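Protein Thf1 (Thermosynechococcus elongatus, PDB 5MJR) associates with the FtsH protease complex involved in photosystem II repair and may take part in photosynthetic membrane biogenesis. Local coordinates at residues R22-H35 against R92-N104. Sequence-based numbering, arbitrary orientation.
Sequences RTVSDTKRAFYAAH and RIFHALCVAEEMN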
ATOM      1  N   ARG A  22      -2.556   0.882 -23.777  1.00 31.48           N
ATOM      2  CA  ARG A  22      -3.443   0.090 -22.873  1.00 24.40           C
ATOM      3  C   ARG A  22      -4.254   1.069 -21.980  1.00 23.52           C
ATOM      4  O   ARG A  22      -3.708   1.990 -21.314  1.00 23.98           O
ATOM      5  CB  ARG A  22      -2.618  -0.683 -21.883  1.00 33.44           C
ATOM      6  CG  ARG A  22      -3.397  -1.622 -20.940  1.00 32.27           C
ATOM      7  CD  ARG A  22      -2.577  -2.170 -19.675  1.00 42.12           C
ATOM      8  NE  ARG A  22      -3.177  -3.233 -18.718  1.00 23.63           N
ATOM      9  CZ  ARG A  22      -3.431  -4.403 -19.287  1.00 21.87           C
ATOM     10  NH1 ARG A  22      -3.013  -4.648 -20.549  1.00 29.30           N
ATOM     11  NH2 ARG A  22      -3.960  -5.415 -18.649  1.00 24.70           N
ATOM     12  N   THR A  23      -5.574   0.934 -21.996  1.00 15.76           N
ATOM     13  CA  THR A  23      -6.446   1.849 -21.195  1.00 16.01           C
ATOM     14  C   THR A  23      -7.005   1.165 -19.929  1.00 11.79           C
ATOM     15  O   THR A  23      -6.868  -0.030 -19.722  1.00 12.39           O
ATOM     16  CB  THR A  23      -7.610   2.319 -22.035  1.00 17.18           C
ATOM     17  OG1 THR A  23      -8.544   1.218 -22.121  1.00 18.47           O
ATOM     18  CG2 THR A  23      -7.201   2.761 -23.434  1.00 19.43           C
ATOM     19  N   VAL A  24      -7.599   2.011 -19.062  1.00 11.68           N
ATOM     20  CA  VAL A  24      -8.277   1.484 -17.922  1.00 11.44           C
ATOM     21  C   VAL A  24      -9.261   0.370 -18.300  1.00 10.64           C
ATOM     22  O   VAL A  24      -9.472  -0.586 -17.599  1.00 10.70           O
ATOM     23  CB  VAL A  24      -8.972   2.648 -17.147  1.00 12.12           C
ATOM     24  CG1 VAL A  24     -10.083   2.131 -16.260  1.00 11.79           C
ATOM     25  CG2 VAL A  24      -7.945   3.453 -16.370  1.00 12.70           C
ATOM     26  N   SER A  25      -9.955   0.577 -19.436  1.00 11.73           N
ATOM     27  CA  SER A  25     -10.890  -0.440 -19.903  1.00 12.26           C
ATOM     28  C   SER A  25     -10.237  -1.794 -20.201  1.00 11.71           C
ATOM     29  O   SER A  25     -10.811  -2.858 -19.894  1.00 12.80           O
ATOM     30  CB  SER A  25     -11.668   0.019 -21.111  1.00 16.03           C
ATOM     31  OG  SER A  25     -12.511   1.121 -20.696  1.00 16.45           O
ATOM     32  N   ASP A  26      -9.016  -1.747 -20.773  1.00 12.73           N
ATOM     33  CA  ASP A  26      -8.241  -2.960 -20.997  1.00 12.99           C
ATOM     34  C   ASP A  26      -7.878  -3.611 -19.642  1.00 11.83           C
ATOM     35  O   ASP A  26      -7.947  -4.798 -19.503  1.00 12.71           O
ATOM     36  CB  ASP A  26      -6.968  -2.624 -21.775  1.00 15.91           C
ATOM     37  CG  ASP A  26      -7.233  -2.190 -23.207  1.00 19.16           C
ATOM     38  OD1 ASP A  26      -8.117  -2.812 -23.910  1.00 28.33           O
ATOM     39  OD2 ASP A  26      -6.569  -1.143 -23.640  1.00 23.09           O
ATOM     40  N   THR A  27      -7.448  -2.780 -18.693  1.00 10.52           N
ATOM     41  CA  THR A  27      -7.099  -3.304 -17.366  1.00 10.34           C
ATOM     42  C   THR A  27      -8.349  -4.004 -16.695  1.00  9.78           C
ATOM     43  O   THR A  27      -8.225  -5.117 -16.161  1.00  9.86           O
ATOM     44  CB  THR A  27      -6.572  -2.129 -16.495  1.00 10.07           C
ATOM     45  OG1 THR A  27      -5.371  -1.708 -17.118  1.00 12.96           O
ATOM     46  CG2 THR A  27      -6.293  -2.574 -15.067  1.00 12.16           C
ATOM     47  N   LYS A  28      -9.525  -3.354 -16.754  1.00  9.47           N
ATOM     48  CA  LYS A  28     -10.694  -3.954 -16.172  1.00 10.74           C
ATOM     49  C   LYS A  28     -11.094  -5.222 -16.909  1.00 10.75           C
ATOM     50  O   LYS A  28     -11.431  -6.202 -16.252  1.00 11.67           O
ATOM     51  CB  LYS A  28     -11.827  -2.966 -16.234  1.00 12.62           C
ATOM     52  CG  LYS A  28     -11.697  -1.824 -15.188  1.00 15.10           C
ATOM     53  CD  LYS A  28     -12.962  -0.954 -15.127  1.00 18.69           C
ATOM     54  CE  LYS A  28     -12.844   0.218 -14.147  1.00 20.21           C
ATOM     55  NZ  LYS A  28     -14.107   1.076 -14.059  1.00 25.89           N
ATOM     56  N   ARG A  29     -10.994  -5.242 -18.243  1.00 12.39           N
ATOM     57  CA  ARG A  29     -11.327  -6.486 -18.922  1.00 12.23           C
ATOM     58  C   ARG A  29     -10.397  -7.633 -18.550  1.00 11.31           C
ATOM     59  O   ARG A  29     -10.812  -8.758 -18.374  1.00 13.32           O
ATOM     60  CB  ARG A  29     -11.184  -6.289 -20.431  1.00 15.79           C
ATOM     61  CG  ARG A  29     -12.405  -5.745 -21.037  1.00 21.04           C
ATOM     62  CD  ARG A  29     -12.390  -5.780 -22.640  1.00 29.79           C
ATOM     63  NE  ARG A  29     -11.554  -4.649 -23.153  1.00 35.13           N
ATOM     64  CZ  ARG A  29     -11.974  -3.387 -23.328  1.00 55.73           C
ATOM     65  NH1 ARG A  29     -13.281  -3.016 -23.089  1.00 41.84           N
ATOM     66  NH2 ARG A  29     -11.111  -2.476 -23.815  1.00 56.51           N
ATOM     67  N   ALA A  30      -9.096  -7.327 -18.366  1.00 11.81           N
ATOM     68  CA  ALA A  30      -8.121  -8.306 -17.936  1.00 10.82           C
ATOM     69  C   ALA A  30      -8.472  -8.875 -16.544  1.00 10.76           C
ATOM     70  O   ALA A  30      -8.355 -10.061 -16.274  1.00 12.25           O
ATOM     71  CB  ALA A  30      -6.712  -7.778 -18.032  1.00 12.32           C
ATOM     72  N   PHE A  31      -8.876  -7.968 -15.673  1.00  9.80           N
ATOM     73  CA  PHE A  31      -9.286  -8.371 -14.341  1.00 10.05           C
ATOM     74  C   PHE A  31     -10.427  -9.376 -14.365  1.00  9.15           C
ATOM     75  O   PHE A  31     -10.375 -10.468 -13.776  1.00 10.12           O
ATOM     76  CB  PHE A  31      -9.649  -7.171 -13.495  1.00  9.79           C
ATOM     77  CG  PHE A  31     -10.221  -7.545 -12.113  1.00  9.78           C
ATOM     78  CD1 PHE A  31      -9.415  -7.966 -11.120  1.00  9.77           C
ATOM     79  CD2 PHE A  31     -11.592  -7.589 -11.922  1.00 11.25           C
ATOM     80  CE1 PHE A  31      -9.899  -8.408  -9.933  1.00 10.66           C
ATOM     81  CE2 PHE A  31     -12.088  -8.027 -10.714  1.00 12.02           C
ATOM     82  CZ  PHE A  31     -11.213  -8.440  -9.689  1.00 10.73           C
ATOM     83  N   TYR A  32     -11.498  -9.013 -15.123  1.00 10.49           N
ATOM     84  CA  TYR A  32     -12.686  -9.875 -15.188  1.00 11.33           C
ATOM     85  C   TYR A  32     -12.534 -11.122 -15.996  1.00 13.04           C
ATOM     86  O   TYR A  32     -13.299 -12.071 -15.784  1.00 16.12           O
ATOM     87  CB  TYR A  32     -13.867  -9.037 -15.658  1.00 12.64           C
ATOM     88  CG  TYR A  32     -14.340  -8.041 -14.574  1.00 12.48           C
ATOM     89  CD1 TYR A  32     -14.921  -8.490 -13.376  1.00 11.91           C
ATOM     90  CD2 TYR A  32     -14.276  -6.696 -14.744  1.00 12.85           C
ATOM     91  CE1 TYR A  32     -15.341  -7.652 -12.365  1.00 12.51           C
ATOM     92  CE2 TYR A  32     -14.730  -5.793 -13.703  1.00 12.89           C
ATOM     93  CZ  TYR A  32     -15.292  -6.296 -12.570  1.00 12.70           C
ATOM     94  OH  TYR A  32     -15.684  -5.424 -11.581  1.00 16.43           O
ATOM     95  N   ALA A  33     -11.515 -11.150 -16.851  1.00 11.85           N
ATOM     96  CA  ALA A  33     -11.125 -12.398 -17.583  1.00 12.56           C
ATOM     97  C   ALA A  33     -10.393 -13.372 -16.595  1.00 12.28           C
ATOM     98  O   ALA A  33     -10.534 -14.598 -16.756  1.00 16.36           O
ATOM     99  CB  ALA A  33     -10.264 -12.083 -18.766  1.00 15.96           C
ATOM    100  N   ALA A  34      -9.623 -12.772 -15.660  1.00 11.79           N
ATOM    101  CA  ALA A  34      -8.790 -13.561 -14.720  1.00 11.42           C
ATOM    102  C   ALA A  34      -9.597 -14.031 -13.486  1.00 11.00           C
ATOM    103  O   ALA A  34      -9.275 -15.021 -12.917  1.00 15.74           O
ATOM    104  CB  ALA A  34      -7.593 -12.711 -14.304  1.00 13.87           C
ATOM    105  N   HIS A  35     -10.657 -13.284 -13.136  1.00 11.21           N
ATOM    106  CA  HIS A  35     -11.548 -13.672 -12.056  1.00 11.56           C
ATOM    107  C   HIS A  35     -12.985 -13.518 -12.558  1.00 11.46           C
ATOM    108  O   HIS A  35     -13.495 -12.398 -12.601  1.00 14.07           O
ATOM    109  CB  HIS A  35     -11.326 -12.847 -10.790  1.00 11.49           C
ATOM    110  CG  HIS A  35     -12.142 -13.295  -9.660  1.00 10.99           C
ATOM    111  ND1 HIS A  35     -11.845 -14.412  -8.940  1.00 14.83           N
ATOM    112  CD2 HIS A  35     -13.293 -12.760  -9.114  1.00 12.33           C
ATOM    113  CE1 HIS A  35     -12.791 -14.571  -7.987  1.00 13.78           C
ATOM    114  NE2 HIS A  35     -13.642 -13.592  -8.064  1.00 13.40           N
ATOM    115  N   ARG A  92      -7.705 -15.167  -5.124  1.00 12.85           N
ATOM    116  CA  ARG A  92      -7.858 -15.161  -6.556  1.00 11.94           C
ATOM    117  C   ARG A  92      -8.136 -13.769  -7.056  1.00 11.15           C
ATOM    118  O   ARG A  92      -7.663 -13.367  -8.135  1.00 10.78           O
ATOM    119  CB  ARG A  92      -9.120 -16.039  -6.979  1.00 16.25           C
ATOM    120  CG  ARG A  92      -8.837 -17.482  -6.891  1.00 22.79           C
ATOM    121  CD  ARG A  92     -10.161 -18.250  -7.017  1.00 28.80           C
ATOM    122  NE  ARG A  92     -10.047 -19.700  -7.143  1.00 39.20           N
ATOM    123  CZ  ARG A  92     -10.517 -20.613  -6.294  1.00 63.84           C
ATOM    124  NH1 ARG A  92     -11.154 -20.282  -5.147  1.00 69.46           N
ATOM    125  NH2 ARG A  92     -10.337 -21.913  -6.585  1.00 82.41           N
ATOM    126  N   ILE A  93      -8.878 -12.981  -6.329  1.00  9.42           N
ATOM    127  CA  ILE A  93      -9.126 -11.608  -6.698  1.00  8.31           C
ATOM    128  C   ILE A  93      -7.798 -10.763  -6.688  1.00  8.40           C
ATOM    129  O   ILE A  93      -7.570  -9.970  -7.587  1.00  8.77           O
ATOM    130  CB  ILE A  93     -10.199 -10.924  -5.789  1.00  8.48           C
ATOM    131  CG1 ILE A  93     -11.576 -11.586  -6.086  1.00 10.48           C
ATOM    132  CG2 ILE A  93     -10.229  -9.444  -5.937  1.00 10.35           C
ATOM    133  CD1 ILE A  93     -12.656 -11.228  -5.144  1.00 11.86           C
ATOM    134  N   PHE A  94      -6.980 -10.961  -5.622  1.00  8.42           N
ATOM    135  CA  PHE A  94      -5.702 -10.257  -5.583  1.00  8.50           C
ATOM    136  C   PHE A  94      -4.789 -10.619  -6.789  1.00  8.32           C
ATOM    137  O   PHE A  94      -4.191  -9.751  -7.404  1.00  9.16           O
ATOM    138  CB  PHE A  94      -5.002 -10.511  -4.289  1.00  9.91           C
ATOM    139  CG  PHE A  94      -3.742  -9.704  -4.149  1.00 10.05           C
ATOM    140  CD1 PHE A  94      -3.850  -8.367  -3.847  1.00 11.70           C
ATOM    141  CD2 PHE A  94      -2.494 -10.292  -4.324  1.00 10.06           C
ATOM    142  CE1 PHE A  94      -2.689  -7.542  -3.747  1.00 13.01           C
ATOM    143  CE2 PHE A  94      -1.334  -9.527  -4.213  1.00 11.83           C
ATOM    144  CZ  PHE A  94      -1.485  -8.132  -3.938  1.00 12.21           C
ATOM    145  N   HIS A  95      -4.790 -11.910  -7.113  1.00  8.77           N
ATOM    146  CA  HIS A  95      -4.004 -12.383  -8.238  1.00  9.08           C
ATOM    147  C   HIS A  95      -4.455 -11.644  -9.498  1.00  8.70           C
ATOM    148  O   HIS A  95      -3.665 -11.132 -10.291  1.00 10.44           O
ATOM    149  CB  HIS A  95      -4.104 -13.895  -8.325  1.00 11.07           C
ATOM    150  CG  HIS A  95      -3.416 -14.447  -9.575  1.00 20.70           C
ATOM    151  ND1 HIS A  95      -4.058 -14.417 -10.833  1.00 28.13           N
ATOM    152  CD2 HIS A  95      -2.264 -15.148  -9.730  1.00 31.90           C
ATOM    153  CE1 HIS A  95      -3.295 -14.992 -11.745  1.00 24.12           C
ATOM    154  NE2 HIS A  95      -2.160 -15.345 -11.099  1.00 24.35           N
ATOM    155  N   ALA A  96      -5.775 -11.663  -9.712  1.00  8.67           N
ATOM    156  CA  ALA A  96      -6.363 -11.039 -10.892  1.00  9.10           C
ATOM    157  C   ALA A  96      -6.081  -9.547 -10.992  1.00  8.82           C
ATOM    158  O   ALA A  96      -5.779  -8.979 -12.070  1.00  9.82           O
ATOM    159  CB  ALA A  96      -7.842 -11.352 -10.979  1.00 10.04           C
ATOM    160  N   LEU A  97      -6.176  -8.879  -9.844  1.00  9.16           N
ATOM    161  CA  LEU A  97      -5.918  -7.448  -9.766  1.00 10.40           C
ATOM    162  C   LEU A  97      -4.453  -7.199 -10.199  1.00  8.88           C
ATOM    163  O   LEU A  97      -4.202  -6.320 -11.022  1.00  9.26           O
ATOM    164  CB  LEU A  97      -6.124  -6.985  -8.308  1.00 12.82           C
ATOM    165  CG  LEU A  97      -5.902  -5.444  -8.134  1.00 17.77           C
ATOM    166  CD1 LEU A  97      -7.094  -4.778  -7.468  1.00 21.34           C
ATOM    167  CD2 LEU A  97      -4.844  -5.351  -7.144  1.00 28.86           C
ATOM    168  N   CYS A  98      -3.523  -7.978  -9.704  1.00  8.75           N
ATOM    169  CA  CYS A  98      -2.128  -7.699 -10.051  1.00  8.83           C
ATOM    170  C   CYS A  98      -1.815  -7.981 -11.505  1.00  9.58           C
ATOM    171  O   CYS A  98      -1.182  -7.164 -12.208  1.00 10.20           O
ATOM    172  CB  CYS A  98      -1.193  -8.500  -9.134  1.00  9.78           C
ATOM    173  SG  CYS A  98      -1.189  -7.907  -7.435  1.00 11.41           S
ATOM    174  N   VAL A  99      -2.280  -9.143 -12.008  1.00  8.86           N
ATOM    175  CA  VAL A  99      -1.979  -9.457 -13.401  1.00 10.43           C
ATOM    176  C   VAL A  99      -2.648  -8.469 -14.334  1.00 10.09           C
ATOM    177  O   VAL A  99      -2.050  -8.107 -15.380  1.00 11.37           O
ATOM    178  CB  VAL A  99      -2.226 -10.925 -13.763  1.00 12.87           C
ATOM    179  CG1 VAL A  99      -1.452 -11.880 -12.929  1.00 14.63           C
ATOM    180  CG2 VAL A  99      -3.610 -11.301 -13.757  1.00 18.53           C
ATOM    181  N   ALA A 100      -3.842  -7.980 -13.992  1.00  9.79           N
ATOM    182  CA  ALA A 100      -4.505  -6.970 -14.814  1.00  9.66           C
ATOM    183  C   ALA A 100      -3.701  -5.659 -14.926  1.00 10.11           C
ATOM    184  O   ALA A 100      -3.830  -4.919 -15.911  1.00 12.91           O
ATOM    185  CB  ALA A 100      -5.866  -6.684 -14.261  1.00 11.12           C
ATOM    186  N   GLU A 101      -2.923  -5.388 -13.893  1.00  9.46           N
ATOM    187  CA  GLU A 101      -2.087  -4.201 -13.819  1.00  8.66           C
ATOM    188  C   GLU A 101      -0.634  -4.471 -14.311  1.00  9.46           C
ATOM    189  O   GLU A 101       0.207  -3.610 -14.107  1.00 10.90           O
ATOM    190  CB  GLU A 101      -2.020  -3.727 -12.355  1.00 11.01           C
ATOM    191  CG  GLU A 101      -3.289  -3.286 -11.780  1.00 11.14           C
ATOM    192  CD  GLU A 101      -3.824  -1.968 -12.290  1.00 10.15           C
ATOM    193  OE1 GLU A 101      -3.261  -1.244 -13.097  1.00 12.08           O
ATOM    194  OE2 GLU A 101      -4.954  -1.653 -11.748  1.00 11.81           O
ATOM    195  N   GLU A 102      -0.418  -5.614 -14.997  1.00  9.17           N
ATOM    196  CA  GLU A 102       0.923  -5.914 -15.460  1.00  9.62           C
ATOM    197  C   GLU A 102       1.936  -5.888 -14.312  1.00  9.52           C
ATOM    198  O   GLU A 102       3.081  -5.418 -14.406  1.00 11.31           O
ATOM    199  CB  GLU A 102       1.347  -5.019 -16.616  1.00 12.10           C
ATOM    200  CG  GLU A 102       0.322  -5.063 -17.814  1.00 17.42           C
ATOM    201  CD  GLU A 102       0.737  -4.274 -19.020  1.00 25.82           C
ATOM    202  OE1 GLU A 102       1.405  -4.874 -19.812  1.00 45.79           O
ATOM    203  OE2 GLU A 102       0.464  -3.091 -19.125  1.00 29.42           O
ATOM    204  N   MET A 103       1.476  -6.460 -13.181  1.00  9.10           N
ATOM    205  CA  MET A 103       2.310  -6.749 -12.032  0.50  8.62           C
ATOM    206  C   MET A 103       2.216  -8.206 -11.655  1.00  8.97           C
ATOM    207  O   MET A 103       1.406  -8.983 -12.217  1.00 11.77           O
ATOM    208  CB  MET A 103       1.887  -5.890 -10.826  0.50  9.87           C
ATOM    209  CG  MET A 103       1.929  -4.380 -11.145  0.50 11.80           C
ATOM    210  SD  MET A 103       1.655  -3.294  -9.756  0.50 14.34           S
ATOM    211  CE  MET A 103       1.976  -1.707 -10.510  0.50 16.76           C
ATOM    212  N   ASN A 104       3.049  -8.633 -10.726  1.00  9.22           N
ATOM    213  CA  ASN A 104       3.193 -10.024 -10.292  1.00  8.82           C
ATOM    214  C   ASN A 104       2.739 -10.136  -8.866  1.00  8.19           C
ATOM    215  O   ASN A 104       3.393  -9.542  -7.995  1.00  9.50           O
ATOM    216  CB  ASN A 104       4.665 -10.483 -10.481  1.00 10.09           C
ATOM    217  CG  ASN A 104       4.874 -11.896 -10.089  1.00  9.46           C
ATOM    218  OD1 ASN A 104       4.173 -12.441  -9.226  1.00 11.61           O
ATOM    219  ND2 ASN A 104       5.905 -12.520 -10.636  1.00 10.06           N
TER
HETATM  220  O   HOH W   1      -7.093 -15.202 -10.217  1.00 27.23           O
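Phe31 lays its ring edge against helix 90-100, a knob in the hole formed by Ile93, Ala96, Leu97 and Ala100. With CG anti to the backbone N (chi1 174°), Phe31 CD1 lies 3.7 Å from Ala96 CB. Phe31 CZ meets Ile93 CG2 at 4.0 Å. Ile39 also touches this ring. The alanines let the backbones come close: Ala34 CB lies 3.6 Å from Ala96 CB, and Ala30 packs on Ala100. His35 extends the row, with Ile93 CG1 over one ring face, a CH-pi contact 3.6 Å from the centroid. At the other end, Arg22 NH2 donates to Ala100 O at 2.8 Å, and NE adds a weak second bond. This grips a carbonyl at the helix C-terminus, where a Schellman motif with Glu102 as C-prime ends the helix. Glu102 CG lies over the guanidinium face; its carboxylate makes a long salt bridge with Arg22, by charge alone, and a second with Arg58. Cutting Arg22 back to an alanine would probably leave Ala100 O without this donor and Glu102 with one positive partner fewer. The segment axes approach to 8.1 Å, their N-to-C directions 147° apart: a close, alanine-lined, roughly antiparallel helix pair in this all-helical fold.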